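PDB 6A4M: uric acid degradation bifunctional protein PucL from Bacillus subtilis, which catalyses the oxidation of urate to 5-hydroxyisourate as a urate oxidase, with a second, decarboxylase activity assigned to the bifunctional protein. Local coordinates for residues P238-L243 with F263-H268; R225-T230 with C249-R254; Y90-F95 with S142-E147; V37-T42 with T82-F87. All blocks are in the same frame, centred on the assembly; numbering follows the deposited sequence. Where two conformers were deposited one is given.

Interaction 1. Residues P238-L243 with F263-H268; sequences PSIQNL and FQSQNH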
loop_
_atom_site.group_PDB
_atom_site.type_symbol
_atom_site.label_atom_id
_atom_site.label_comp_id
_atom_site.label_asym_id
_atom_site.label_seq_id
_atom_site.Cartn_x
_atom_site.Cartn_y
_atom_site.Cartn_z
ATOM N N PRO A 238 11.146 -10.389 -19.407
ATOM C CA PRO A 238 10.121 -11.274 -18.865
ATOM C C PRO A 238 8.705 -10.915 -19.312
ATOM O O PRO A 238 8.426 -9.750 -19.619
ATOM C CB PRO A 238 10.251 -11.038 -17.360
ATOM C CG PRO A 238 10.609 -9.593 -17.258
ATOM C CD PRO A 238 11.398 -9.250 -18.499
ATOM N N SER A 239 7.829 -11.919 -19.338
ATOM C CA SER A 239 6.397 -11.718 -19.547
ATOM C C SER A 239 5.779 -11.160 -18.268
ATOM O O SER A 239 6.413 -11.179 -17.211
ATOM C CB SER A 239 5.726 -13.043 -19.913
ATOM O OG SER A 239 4.314 -12.920 -19.917
ATOM N N ILE A 240 4.544 -10.671 -18.369
ATOM C CA ILE A 240 3.845 -10.077 -17.219
ATOM C C ILE A 240 3.456 -11.132 -16.167
ATOM O O ILE A 240 3.667 -10.898 -14.976
ATOM C CB ILE A 240 2.632 -9.219 -17.663
ATOM C CG1 ILE A 240 3.128 -8.000 -18.455
ATOM C CG2 ILE A 240 1.819 -8.743 -16.460
ATOM C CD1 ILE A 240 2.054 -7.257 -19.221
ATOM N N GLN A 241 2.923 -12.282 -16.596
ATOM C CA GLN A 241 2.584 -13.367 -15.652
ATOM C C GLN A 241 3.841 -13.896 -14.944
ATOM O O GLN A 241 3.808 -14.187 -13.750
ATOM C CB GLN A 241 1.759 -14.506 -16.310
ATOM C CG GLN A 241 2.525 -15.647 -17.005
ATOM C CD GLN A 241 1.950 -17.043 -16.745
ATOM O OE1 GLN A 241 1.372 -17.319 -15.691
ATOM N NE2 GLN A 241 2.137 -17.938 -17.708
ATOM N N ASN A 242 4.940 -13.995 -15.690
ATOM C CA ASN A 242 6.226 -14.421 -15.146
ATOM C C ASN A 242 6.805 -13.363 -14.204
ATOM O O ASN A 242 7.370 -13.700 -13.164
ATOM C CB ASN A 242 7.212 -14.713 -16.284
ATOM C CG ASN A 242 8.481 -15.385 -15.801
ATOM O OD1 ASN A 242 8.444 -16.491 -15.262
ATOM N ND2 ASN A 242 9.616 -14.718 -15.992
ATOM N N LEU A 243 6.665 -12.090 -14.574
ATOM C CA LEU A 243 7.129 -10.975 -13.742
ATOM C C LEU A 243 6.426 -10.950 -12.385
ATOM O O LEU A 243 7.086 -10.901 -11.349
ATOM C CB LEU A 243 6.928 -9.633 -14.463
ATOM C CG LEU A 243 7.191 -8.332 -13.694
ATOM C CD1 LEU A 243 8.578 -8.313 -13.074
ATOM C CD2 LEU A 243 7.005 -7.129 -14.607
ATOM N N PHE A 263 -2.062 -9.835 -7.152
ATOM C CA PHE A 263 -1.617 -8.867 -8.147
ATOM C C PHE A 263 -2.772 -8.511 -9.066
ATOM O O PHE A 263 -3.460 -9.398 -9.555
ATOM C CB PHE A 263 -0.482 -9.455 -8.992
ATOM C CG PHE A 263 0.786 -9.701 -8.224
ATOM C CD1 PHE A 263 0.962 -10.878 -7.502
ATOM C CD2 PHE A 263 1.810 -8.760 -8.225
ATOM C CE1 PHE A 263 2.133 -11.110 -6.790
ATOM C CE2 PHE A 263 2.984 -8.986 -7.517
ATOM C CZ PHE A 263 3.145 -10.162 -6.801
ATOM N N GLN A 264 -2.995 -7.218 -9.274
ATOM C CA GLN A 264 -3.787 -6.739 -10.401
ATOM C C GLN A 264 -2.830 -5.925 -11.265
ATOM O O GLN A 264 -2.335 -4.887 -10.828
ATOM C CB GLN A 264 -4.983 -5.908 -9.933
ATOM C CG GLN A 264 -6.078 -6.741 -9.277
ATOM C CD GLN A 264 -7.388 -5.987 -9.085
ATOM O OE1 GLN A 264 -7.408 -4.754 -8.996
ATOM N NE2 GLN A 264 -8.493 -6.728 -9.011
ATOM N N SER A 265 -2.535 -6.431 -12.462
ATOM C CA SER A 265 -1.565 -5.809 -13.365
ATOM C C SER A 265 -2.260 -5.236 -14.598
ATOM O O SER A 265 -3.303 -5.743 -14.999
ATOM C CB SER A 265 -0.522 -6.840 -13.794
ATOM O OG SER A 265 -1.072 -7.767 -14.717
ATOM N N GLN A 266 -1.684 -4.186 -15.192
ATOM C CA GLN A 266 -2.155 -3.650 -16.480
ATOM C C GLN A 266 -0.992 -3.358 -17.423
ATOM O O GLN A 266 -0.007 -2.748 -17.016
ATOM C CB GLN A 266 -2.957 -2.368 -16.290
ATOM C CG GLN A 266 -4.266 -2.523 -15.534
ATOM C CD GLN A 266 -5.027 -1.211 -15.414
ATOM O OE1 GLN A 266 -4.498 -0.140 -15.709
ATOM N NE2 GLN A 266 -6.278 -1.293 -14.983
ATOM N N ASN A 267 -1.131 -3.773 -18.684
ATOM C CA ASN A 267 -0.118 -3.547 -19.722
ATOM C C ASN A 267 -0.432 -2.258 -20.485
ATOM O O ASN A 267 -1.480 -2.157 -21.118
ATOM C CB ASN A 267 -0.085 -4.737 -20.691
ATOM C CG ASN A 267 1.107 -4.699 -21.645
ATOM O OD1 ASN A 267 1.753 -3.669 -21.834
ATOM N ND2 ASN A 267 1.391 -5.839 -22.260
ATOM N N HIS A 268 0.483 -1.291 -20.423
ATOM C CA HIS A 268 0.326 0.001 -21.101
ATOM C C HIS A 268 1.560 0.321 -21.947
ATOM O O HIS A 268 2.001 1.473 -22.007
ATOM C CB HIS A 268 0.073 1.114 -20.075
ATOM C CG HIS A 268 -1.226 0.979 -19.345
ATOM N ND1 HIS A 268 -2.404 1.509 -19.825
ATOM C CD2 HIS A 268 -1.533 0.376 -18.173
ATOM C CE1 HIS A 268 -3.383 1.236 -18.980
ATOM N NE2 HIS A 268 -2.881 0.549 -17.969
#
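I240 has CG1 beside its backbone N (chi1 -66°) and CG2 anti to that N. Its two branches therefore reach two different residues of 263-268. The CG2 methyl lies 3.5 Å from S265 OG and also meets S265 CB. The CD1 methyl, carried outward by an extended chi2 of 166°, comes 3.4 Å from N267 ND2 and also touches N267 CB and CG. Here an aliphatic tip rests against the amide end and stem of the asparagine, with no hydrogen bond across. N267 OD1 is hydrogen-bonded to T269 OG1. I240 is the first residue of helix 240-254, and S239 just before it is the N-cap. This helix lies on the antiparallel sheet, as helices do in the T-fold (tunnelling fold) expected of a uricase. Strand 258-267 packs against it, between strands 194-204 and 293-300. V196 and Q295 of those strands also touch I240. With an alanine here, CG2 and CD1 would be gone, which would probably open a gap beside S265 and N267 and leave the N267 side chain held mainly through T269. On the strand's other side, H268 NE2 donates to Q266 OE1 over 2.9 Å, nearly straight at 170°.

Interaction 2. Residues R225-T230 with C249-R254; sequences RDLAST and CRILAR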
loop_
_atom_site.group_PDB
_atom_site.type_symbol
_atom_site.label_atom_id
_atom_site.label_comp_id
_atom_site.label_asym_id
_atom_site.label_seq_id
_atom_site.Cartn_x
_atom_site.Cartn_y
_atom_site.Cartn_z
ATOM N N ARG A 225 7.182 -2.430 -2.555
ATOM C CA ARG A 225 7.400 -1.584 -3.726
ATOM C C ARG A 225 8.820 -1.713 -4.286
ATOM O O ARG A 225 8.996 -1.899 -5.489
ATOM C CB ARG A 225 7.098 -0.130 -3.346
ATOM C CG ARG A 225 7.197 0.896 -4.466
ATOM C CD ARG A 225 8.533 1.624 -4.495
ATOM N NE ARG A 225 8.945 2.110 -3.177
ATOM C CZ ARG A 225 8.504 3.218 -2.579
ATOM N NH1 ARG A 225 7.607 4.014 -3.161
ATOM N NH2 ARG A 225 8.970 3.535 -1.371
ATOM N N ASP A 226 9.822 -1.616 -3.413
ATOM C CA ASP A 226 11.226 -1.725 -3.831
ATOM C C ASP A 226 11.581 -3.145 -4.278
ATOM O O ASP A 226 12.320 -3.323 -5.246
ATOM C CB ASP A 226 12.172 -1.276 -2.713
ATOM C CG ASP A 226 12.054 0.208 -2.390
ATOM O OD1 ASP A 226 11.557 0.993 -3.228
ATOM O OD2 ASP A 226 12.474 0.597 -1.282
ATOM N N LEU A 227 11.060 -4.147 -3.571
ATOM C CA LEU A 227 11.163 -5.546 -4.015
ATOM C C LEU A 227 10.669 -5.728 -5.449
ATOM O O LEU A 227 11.325 -6.388 -6.258
ATOM C CB LEU A 227 10.374 -6.488 -3.090
ATOM C CG LEU A 227 11.173 -7.190 -1.994
ATOM C CD1 LEU A 227 10.239 -7.797 -0.955
ATOM C CD2 LEU A 227 12.071 -8.263 -2.599
ATOM N N ALA A 228 9.513 -5.133 -5.743
ATOM C CA ALA A 228 8.890 -5.216 -7.064
ATOM C C ALA A 228 9.759 -4.633 -8.179
ATOM O O ALA A 228 9.711 -5.129 -9.300
ATOM C CB ALA A 228 7.525 -4.538 -7.058
ATOM N N SER A 229 10.531 -3.585 -7.877
ATOM C CA SER A 229 11.436 -2.973 -8.856
ATOM C C SER A 229 12.806 -3.660 -8.953
ATOM O O SER A 229 13.429 -3.596 -10.013
ATOM C CB SER A 229 11.608 -1.473 -8.581
ATOM O OG SER A 229 12.446 -1.236 -7.468
ATOM N N THR A 230 13.270 -4.310 -7.879
ATOM C CA THR A 230 14.534 -5.080 -7.914
ATOM C C THR A 230 14.374 -6.356 -8.731
ATOM O O THR A 230 15.228 -6.680 -9.553
ATOM C CB THR A 230 15.052 -5.465 -6.510
ATOM O OG1 THR A 230 14.067 -6.253 -5.829
ATOM C CG2 THR A 230 15.396 -4.223 -5.683
ATOM N N CYS A 249 6.652 -14.597 -5.273
ATOM C CA CYS A 249 7.541 -15.564 -4.614
ATOM C C CYS A 249 8.627 -14.871 -3.786
ATOM O O CYS A 249 8.916 -15.293 -2.666
ATOM C CB CYS A 249 8.184 -16.518 -5.637
ATOM S SG CYS A 249 7.061 -17.761 -6.326
ATOM N N ARG A 250 9.207 -13.805 -4.333
ATOM C CA ARG A 250 10.250 -13.053 -3.633
ATOM C C ARG A 250 9.721 -12.359 -2.375
ATOM O O ARG A 250 10.408 -12.334 -1.354
ATOM C CB ARG A 250 10.900 -12.027 -4.567
ATOM C CG ARG A 250 12.162 -11.384 -4.004
ATOM C CD ARG A 250 13.378 -12.297 -4.059
ATOM N NE ARG A 250 14.236 -11.963 -5.200
ATOM C CZ ARG A 250 14.198 -12.531 -6.409
ATOM N NH1 ARG A 250 13.346 -13.517 -6.711
ATOM N NH2 ARG A 250 15.041 -12.102 -7.342
ATOM N N ILE A 251 8.516 -11.793 -2.455
ATOM C CA ILE A 251 7.861 -11.177 -1.290
ATOM C C ILE A 251 7.579 -12.227 -0.204
ATOM O O ILE A 251 7.819 -11.976 0.977
ATOM C CB ILE A 251 6.558 -10.430 -1.689
ATOM C CG1 ILE A 251 6.896 -9.177 -2.509
ATOM C CG2 ILE A 251 5.736 -10.030 -0.462
ATOM C CD1 ILE A 251 5.748 -8.660 -3.353
ATOM N N LEU A 252 7.071 -13.390 -0.611
ATOM C CA LEU A 252 6.812 -14.492 0.321
ATOM C C LEU A 252 8.095 -15.032 0.955
ATOM O O LEU A 252 8.109 -15.346 2.145
ATOM C CB LEU A 252 6.058 -15.631 -0.369
ATOM C CG LEU A 252 4.615 -15.323 -0.774
ATOM C CD1 LEU A 252 4.074 -16.437 -1.651
ATOM C CD2 LEU A 252 3.714 -15.123 0.438
ATOM N N ALA A 253 9.158 -15.134 0.160
ATOM C CA ALA A 253 10.472 -15.553 0.661
ATOM C C ALA A 253 11.015 -14.572 1.701
ATOM O O ALA A 253 11.492 -14.981 2.765
ATOM C CB ALA A 253 11.461 -15.696 -0.490
ATOM N N ARG A 254 10.918 -13.283 1.391
ATOM C CA ARG A 254 11.438 -12.228 2.263
ATOM C C ARG A 254 10.551 -11.975 3.494
ATOM O O ARG A 254 11.034 -11.462 4.506
ATOM C CB ARG A 254 11.620 -10.935 1.459
ATOM C CG ARG A 254 12.665 -9.978 2.010
ATOM C CD ARG A 254 14.101 -10.498 1.943
ATOM N NE ARG A 254 14.499 -11.001 0.626
ATOM C CZ ARG A 254 15.734 -11.398 0.307
ATOM N NH1 ARG A 254 16.735 -11.333 1.189
ATOM N NH2 ARG A 254 15.979 -11.850 -0.922
#
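L227 and I251 have the nearest CA atoms across the two helical segments, 7.1 Å apart; the axes of these short segments come within 10.2 Å at closest approach, with their N-to-C directions at 129°. The segments run neither parallel nor fully antiparallel, and few residues meet. L227 does most of the work from its side. Its two methyls part to reach different neighbours on 249-254. CD2 lies against the R250 side chain, 3.4 Å from R250 CG, which is aliphatic stem and not guanidinium. CD1 turns toward the other helix's backbone: it is 3.9 Å from I251 CG1 and 4.1 Å from I251 CA. The same methyl is more loosely placed beside R254, 4.2 Å from R254 CB. One leucine thus sits among the inner parts of three residues spread over about one turn. No hydrogen bond or salt bridge links the two segments. The charged ends of the arginines go elsewhere. R250 has CG anti to its backbone N (chi1 -169°), then bends at chi2 and chi3, and its NH2 is salt-bridged to E234. R254 is also bent and pairs through NH2 with E26. Within 225-230, T230 OG1 donates back to L227 O over 2.8 Å, fixing the hydroxyl against its own helix.

The contact joins helices 221-233 and 240-254, which follow each other in the chain. I24 of a loop touches both L227 and R254. I251 packs on L258 and V261 of strand 258-267, which sets helix 240-254 on the sheet, while R225 of the other helix touches I162 and L165 of strand 153-169.

Interaction 3. Residues Y90-F95 with S142-E147; sequences YVAHRF and SVLKAE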
loop_
_atom_site.group_PDB
_atom_site.type_symbol
_atom_site.label_atom_id
_atom_site.label_comp_id
_atom_site.label_asym_id
_atom_site.label_seq_id
_atom_site.Cartn_x
_atom_site.Cartn_y
_atom_site.Cartn_z
ATOM N N TYR A 90 -8.226 -0.394 15.460
ATOM C CA TYR A 90 -8.698 0.436 16.574
ATOM C C TYR A 90 -10.138 0.887 16.328
ATOM O O TYR A 90 -11.036 0.540 17.094
ATOM C CB TYR A 90 -7.755 1.639 16.744
ATOM C CG TYR A 90 -8.100 2.648 17.826
ATOM C CD1 TYR A 90 -8.555 2.248 19.086
ATOM C CD2 TYR A 90 -7.916 4.014 17.601
ATOM C CE1 TYR A 90 -8.840 3.183 20.078
ATOM C CE2 TYR A 90 -8.199 4.951 18.586
ATOM C CZ TYR A 90 -8.657 4.535 19.823
ATOM O OH TYR A 90 -8.941 5.479 20.787
ATOM N N VAL A 91 -10.347 1.598 15.221
ATOM C CA VAL A 91 -11.664 2.146 14.858
ATOM C C VAL A 91 -12.727 1.040 14.724
ATOM O O VAL A 91 -13.856 1.211 15.195
ATOM C CB VAL A 91 -11.582 3.016 13.568
ATOM C CG1 VAL A 91 -12.963 3.421 13.059
ATOM C CG2 VAL A 91 -10.751 4.267 13.820
ATOM N N ALA A 92 -12.362 -0.084 14.106
ATOM C CA ALA A 92 -13.283 -1.216 13.924
ATOM C C ALA A 92 -13.782 -1.751 15.262
ATOM O O ALA A 92 -14.989 -1.867 15.475
ATOM C CB ALA A 92 -12.616 -2.335 13.137
ATOM N N HIS A 93 -12.838 -2.069 16.150
ATOM C CA HIS A 93 -13.149 -2.548 17.507
ATOM C C HIS A 93 -14.016 -1.563 18.296
ATOM O O HIS A 93 -15.025 -1.958 18.887
ATOM C CB HIS A 93 -11.864 -2.853 18.294
ATOM C CG HIS A 93 -11.371 -4.256 18.124
ATOM N ND1 HIS A 93 -11.447 -5.196 19.128
ATOM C CD2 HIS A 93 -10.810 -4.883 17.063
ATOM C CE1 HIS A 93 -10.948 -6.340 18.696
ATOM N NE2 HIS A 93 -10.555 -6.179 17.446
ATOM N N ARG A 94 -13.625 -0.289 18.286
ATOM C CA ARG A 94 -14.342 0.746 19.033
ATOM C C ARG A 94 -15.745 1.031 18.491
ATOM O O ARG A 94 -16.637 1.367 19.271
ATOM C CB ARG A 94 -13.521 2.048 19.112
ATOM C CG ARG A 94 -12.161 1.939 19.812
ATOM C CD ARG A 94 -12.188 1.118 21.095
ATOM N NE ARG A 94 -13.195 1.628 22.025
ATOM C CZ ARG A 94 -13.797 0.929 22.992
ATOM N NH1 ARG A 94 -13.512 -0.356 23.210
ATOM N NH2 ARG A 94 -14.698 1.535 23.762
ATOM N N PHE A 95 -15.938 0.901 17.175
ATOM C CA PHE A 95 -17.281 0.998 16.569
ATOM C C PHE A 95 -18.198 -0.128 17.056
ATOM O O PHE A 95 -19.328 0.120 17.467
ATOM C CB PHE A 95 -17.224 0.966 15.028
ATOM C CG PHE A 95 -17.277 2.321 14.373
ATOM C CD1 PHE A 95 -18.366 3.167 14.577
ATOM C CD2 PHE A 95 -16.265 2.737 13.509
ATOM C CE1 PHE A 95 -18.428 4.408 13.962
ATOM C CE2 PHE A 95 -16.323 3.979 12.888
ATOM C CZ PHE A 95 -17.406 4.815 13.115
ATOM N N SER A 142 -5.294 -0.030 2.887
ATOM C CA SER A 142 -5.622 -1.147 3.775
ATOM C C SER A 142 -7.132 -1.314 3.883
ATOM O O SER A 142 -7.867 -0.331 3.993
ATOM C CB SER A 142 -5.017 -0.925 5.161
ATOM O OG SER A 142 -3.603 -0.902 5.088
ATOM N N VAL A 143 -7.580 -2.567 3.835
ATOM C CA VAL A 143 -8.978 -2.926 4.037
ATOM C C VAL A 143 -9.072 -3.831 5.264
ATOM O O VAL A 143 -8.226 -4.704 5.469
ATOM C CB VAL A 143 -9.560 -3.649 2.802
ATOM C CG1 VAL A 143 -11.035 -3.987 3.006
ATOM C CG2 VAL A 143 -9.364 -2.790 1.560
ATOM N N LEU A 144 -10.098 -3.608 6.079
ATOM C CA LEU A 144 -10.367 -4.443 7.242
ATOM C C LEU A 144 -11.861 -4.671 7.363
ATOM O O LEU A 144 -12.632 -3.710 7.369
ATOM C CB LEU A 144 -9.852 -3.768 8.512
ATOM C CG LEU A 144 -10.027 -4.536 9.828
ATOM C CD1 LEU A 144 -9.111 -5.747 9.875
ATOM C CD2 LEU A 144 -9.749 -3.625 11.005
ATOM N N LYS A 145 -12.255 -5.939 7.469
ATOM C CA LYS A 145 -13.648 -6.312 7.683
ATOM C C LYS A 145 -13.754 -7.103 8.987
ATOM O O LYS A 145 -13.054 -8.103 9.160
ATOM C CB LYS A 145 -14.177 -7.131 6.501
ATOM C CG LYS A 145 -15.661 -6.921 6.269
ATOM C CD LYS A 145 -16.346 -8.052 5.517
ATOM C CE LYS A 145 -17.862 -7.889 5.582
ATOM N NZ LYS A 145 -18.570 -8.588 4.475
ATOM N N ALA A 146 -14.623 -6.648 9.893
ATOM C CA ALA A 146 -14.813 -7.279 11.203
ATOM C C ALA A 146 -16.296 -7.523 11.492
ATOM O O ALA A 146 -17.146 -6.701 11.141
ATOM C CB ALA A 146 -14.199 -6.417 12.291
ATOM N N GLU A 147 -16.587 -8.653 12.140
ATOM C CA GLU A 147 -17.960 -9.073 12.455
ATOM C C GLU A 147 -18.145 -9.351 13.944
ATOM O O GLU A 147 -17.177 -9.579 14.673
ATOM C CB GLU A 147 -18.330 -10.331 11.659
ATOM C CG GLU A 147 -18.801 -10.051 10.239
ATOM C CD GLU A 147 -19.086 -11.313 9.436
ATOM O OE1 GLU A 147 -19.477 -12.345 10.028
ATOM O OE2 GLU A 147 -18.923 -11.266 8.196
#
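A92 sets its single methyl against two residues of strand 139-148. A92 CB is 3.8 Å from L144 CD2 and 4.5 Å from A146 CB. All three groups are buried and apolar, and no hydrogen bond crosses. On the strand, L144 CD2 and A146 CB are 5.4 Å from each other, and the A92 methyl is near both. The nearest CA atoms, those of A92 and A146, are 6.8 Å apart. Two alanines facing each other let the helix lie close to the strand at this point. The CA atoms of A92 and L144 are further apart, at 8.0 Å, and the longer leucine side chain spans the difference. Its chi1 of -179° sends CG away from the backbone N, and chi2 (70°) then turns CD2 to the A92 methyl. The other methyl stays back, with L144 CD1 5.9 Å from A92 CB. L144 and A146 face the helix, while K145 between them points away, in the ordinary alternation of a strand.

This layer is consistent with the T-fold of uricases, in which helices cover one face of an antiparallel sheet. The inner face of helix 84-98 continues through L88, which touches L144, and L96, which touches A146, while A92 also meets L107 of strand 104-121. Backbone hydrogen bonds hold 139-148 in place, L144 with L107 on one edge and, on the other edge of 139-148, V143 with Y159 of strand 153-169. Helix 64-78 packs alongside helix 84-98, where the F95 ring stacks with that of F71.

Interaction 4. Residues V37-T42 with T82-F87; sequences VGVDVT and TTTEGF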
loop_
_atom_site.group_PDB
_atom_site.type_symbol
_atom_site.label_atom_id
_atom_site.label_comp_id
_atom_site.label_asym_id
_atom_site.label_seq_id
_atom_site.Cartn_x
_atom_site.Cartn_y
_atom_site.Cartn_z
ATOM N N VAL A 37 0.829 12.507 8.460
ATOM C CA VAL A 37 0.185 11.323 7.918
ATOM C C VAL A 37 -1.200 11.744 7.436
ATOM O O VAL A 37 -1.902 12.490 8.123
ATOM C CB VAL A 37 0.071 10.220 8.995
ATOM C CG1 VAL A 37 -0.777 9.045 8.512
ATOM C CG2 VAL A 37 1.462 9.745 9.403
ATOM N N GLY A 38 -1.576 11.276 6.251
ATOM C CA GLY A 38 -2.894 11.528 5.691
ATOM C C GLY A 38 -3.536 10.207 5.335
ATOM O O GLY A 38 -2.866 9.309 4.822
ATOM N N VAL A 39 -4.832 10.089 5.612
ATOM C CA VAL A 39 -5.588 8.896 5.268
ATOM C C VAL A 39 -6.991 9.273 4.799
ATOM O O VAL A 39 -7.576 10.258 5.256
ATOM C CB VAL A 39 -5.647 7.889 6.442
ATOM C CG1 VAL A 39 -6.492 8.420 7.598
ATOM C CG2 VAL A 39 -6.165 6.534 5.971
ATOM N N ASP A 40 -7.513 8.466 3.881
ATOM C CA ASP A 40 -8.828 8.655 3.307
ATOM C C ASP A 40 -9.687 7.456 3.690
ATOM O O ASP A 40 -9.538 6.368 3.122
ATOM C CB ASP A 40 -8.701 8.781 1.796
ATOM C CG ASP A 40 -9.850 9.507 1.195
ATOM O OD1 ASP A 40 -10.973 8.964 1.195
ATOM O OD2 ASP A 40 -9.625 10.639 0.736
ATOM N N VAL A 41 -10.567 7.657 4.670
ATOM C CA VAL A 41 -11.354 6.566 5.227
ATOM C C VAL A 41 -12.695 6.447 4.512
ATOM O O VAL A 41 -13.372 7.451 4.272
ATOM C CB VAL A 41 -11.581 6.730 6.745
ATOM C CG1 VAL A 41 -12.408 5.566 7.296
ATOM C CG2 VAL A 41 -10.243 6.833 7.467
ATOM N N THR A 42 -13.038 5.211 4.156
ATOM C CA THR A 42 -14.391 4.825 3.779
ATOM C C THR A 42 -14.895 3.890 4.885
ATOM O O THR A 42 -14.185 2.958 5.280
ATOM C CB THR A 42 -14.411 4.091 2.424
ATOM O OG1 THR A 42 -13.724 4.877 1.441
ATOM C CG2 THR A 42 -15.843 3.833 1.958
ATOM N N THR A 82 1.327 3.154 15.224
ATOM C CA THR A 82 2.241 3.660 14.189
ATOM C C THR A 82 1.752 3.484 12.742
ATOM O O THR A 82 2.375 4.023 11.825
ATOM C CB THR A 82 3.626 2.976 14.308
ATOM O OG1 THR A 82 3.480 1.553 14.199
ATOM C CG2 THR A 82 4.278 3.302 15.639
ATOM N N THR A 83 0.648 2.761 12.539
ATOM C CA THR A 83 0.219 2.335 11.203
ATOM C C THR A 83 -1.265 2.571 10.929
ATOM O O THR A 83 -2.095 2.544 11.842
ATOM C CB THR A 83 0.455 0.828 11.010
ATOM O OG1 THR A 83 -0.296 0.097 11.989
ATOM C CG2 THR A 83 1.936 0.490 11.127
ATOM N N THR A 84 -1.580 2.764 9.650
ATOM C CA THR A 84 -2.959 2.808 9.162
ATOM C C THR A 84 -3.700 1.489 9.422
ATOM O O THR A 84 -4.888 1.503 9.737
ATOM C CB THR A 84 -2.993 3.142 7.653
ATOM O OG1 THR A 84 -2.415 4.433 7.452
ATOM C CG2 THR A 84 -4.420 3.148 7.102
ATOM N N GLU A 85 -2.998 0.364 9.293
ATOM C CA GLU A 85 -3.583 -0.959 9.571
ATOM C C GLU A 85 -4.092 -1.066 11.013
ATOM O O GLU A 85 -5.197 -1.562 11.254
ATOM C CB GLU A 85 -2.567 -2.078 9.297
ATOM C CG GLU A 85 -2.238 -2.295 7.820
ATOM C CD GLU A 85 -1.021 -1.522 7.317
ATOM O OE1 GLU A 85 -0.751 -0.402 7.806
ATOM O OE2 GLU A 85 -0.329 -2.039 6.414
ATOM N N GLY A 86 -3.278 -0.592 11.958
ATOM C CA GLY A 86 -3.649 -0.552 13.373
ATOM C C GLY A 86 -4.743 0.457 13.684
ATOM O O GLY A 86 -5.603 0.198 14.525
ATOM N N PHE A 87 -4.706 1.604 13.009
ATOM C CA PHE A 87 -5.764 2.616 13.128
ATOM C C PHE A 87 -7.140 2.070 12.743
ATOM O O PHE A 87 -8.125 2.328 13.428
ATOM C CB PHE A 87 -5.437 3.854 12.278
ATOM C CG PHE A 87 -6.561 4.855 12.209
ATOM C CD1 PHE A 87 -7.095 5.399 13.373
ATOM C CD2 PHE A 87 -7.093 5.250 10.981
ATOM C CE1 PHE A 87 -8.133 6.319 13.317
ATOM C CE2 PHE A 87 -8.131 6.172 10.919
ATOM C CZ PHE A 87 -8.652 6.708 12.090
#
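The N-terminal turn of helix 84-98 meets strand 36-45 here, in the helix-on-sheet layer expected of the uricase T-fold. V39 and T84 form the first point of touch, their CA atoms 7.7 Å apart. V39 CG2 and T84 CG2 meet methyl to methyl at 4.0 Å, and the two side chains cross obliquely. T84 has CG2 anti to its backbone N, with OG1 beside that N (chi1 -62°), so its methyl and not its hydroxyl faces the valine. One turn on, the F87 ring reaches over the same strand. V41 CG2 lies at the ring edge, near its plane, 4.1 Å from F87 CE2. V39 CG1 is 4.3 Å from the same F87 CE2. V39 thus uses one methyl for the threonine and the other for the phenylalanine.

T83 caps the helix. G86 N donates to T83 OG1 over 3.1 Å at 154°, and F87 N to T83 O over 3.0 Å. T83 OG1 is also hydrogen-bonded to Y211 O. The E85 carboxylate is hydrogen-bonded to S160 and Y218. I72 touches V41 and L76 touches F87, both from helix 64-78.

Across the interface everything is carbon on carbon. Its fit therefore rests on shape and exclusion of water, while the polar bonds that fix the start of the helix are made by T83 within the turn and to the loop at Y211.

How the interactions relate
Interactions 3 and 4 are buried and share helix 84-98. Their centres are about 12 Å apart, and S142 OG touches E85 CG at 3.4 Å. Interactions 1 and 2 share helix 240-254, about 14 Å apart between centres, and lie across the chain's centre from the other two. Both are only partly buried. Interactions 1, 3 and 4 set a helix on the same large sheet; interaction 2 joins two helices. None has a hydrogen bond across. The buried pair meets by carbon alone, whereas interactions 1 and 2 bring aliphatic groups against polar or charged residues, among them N267, R250 and R254, whose polar ends are held by T269, E234 and E26.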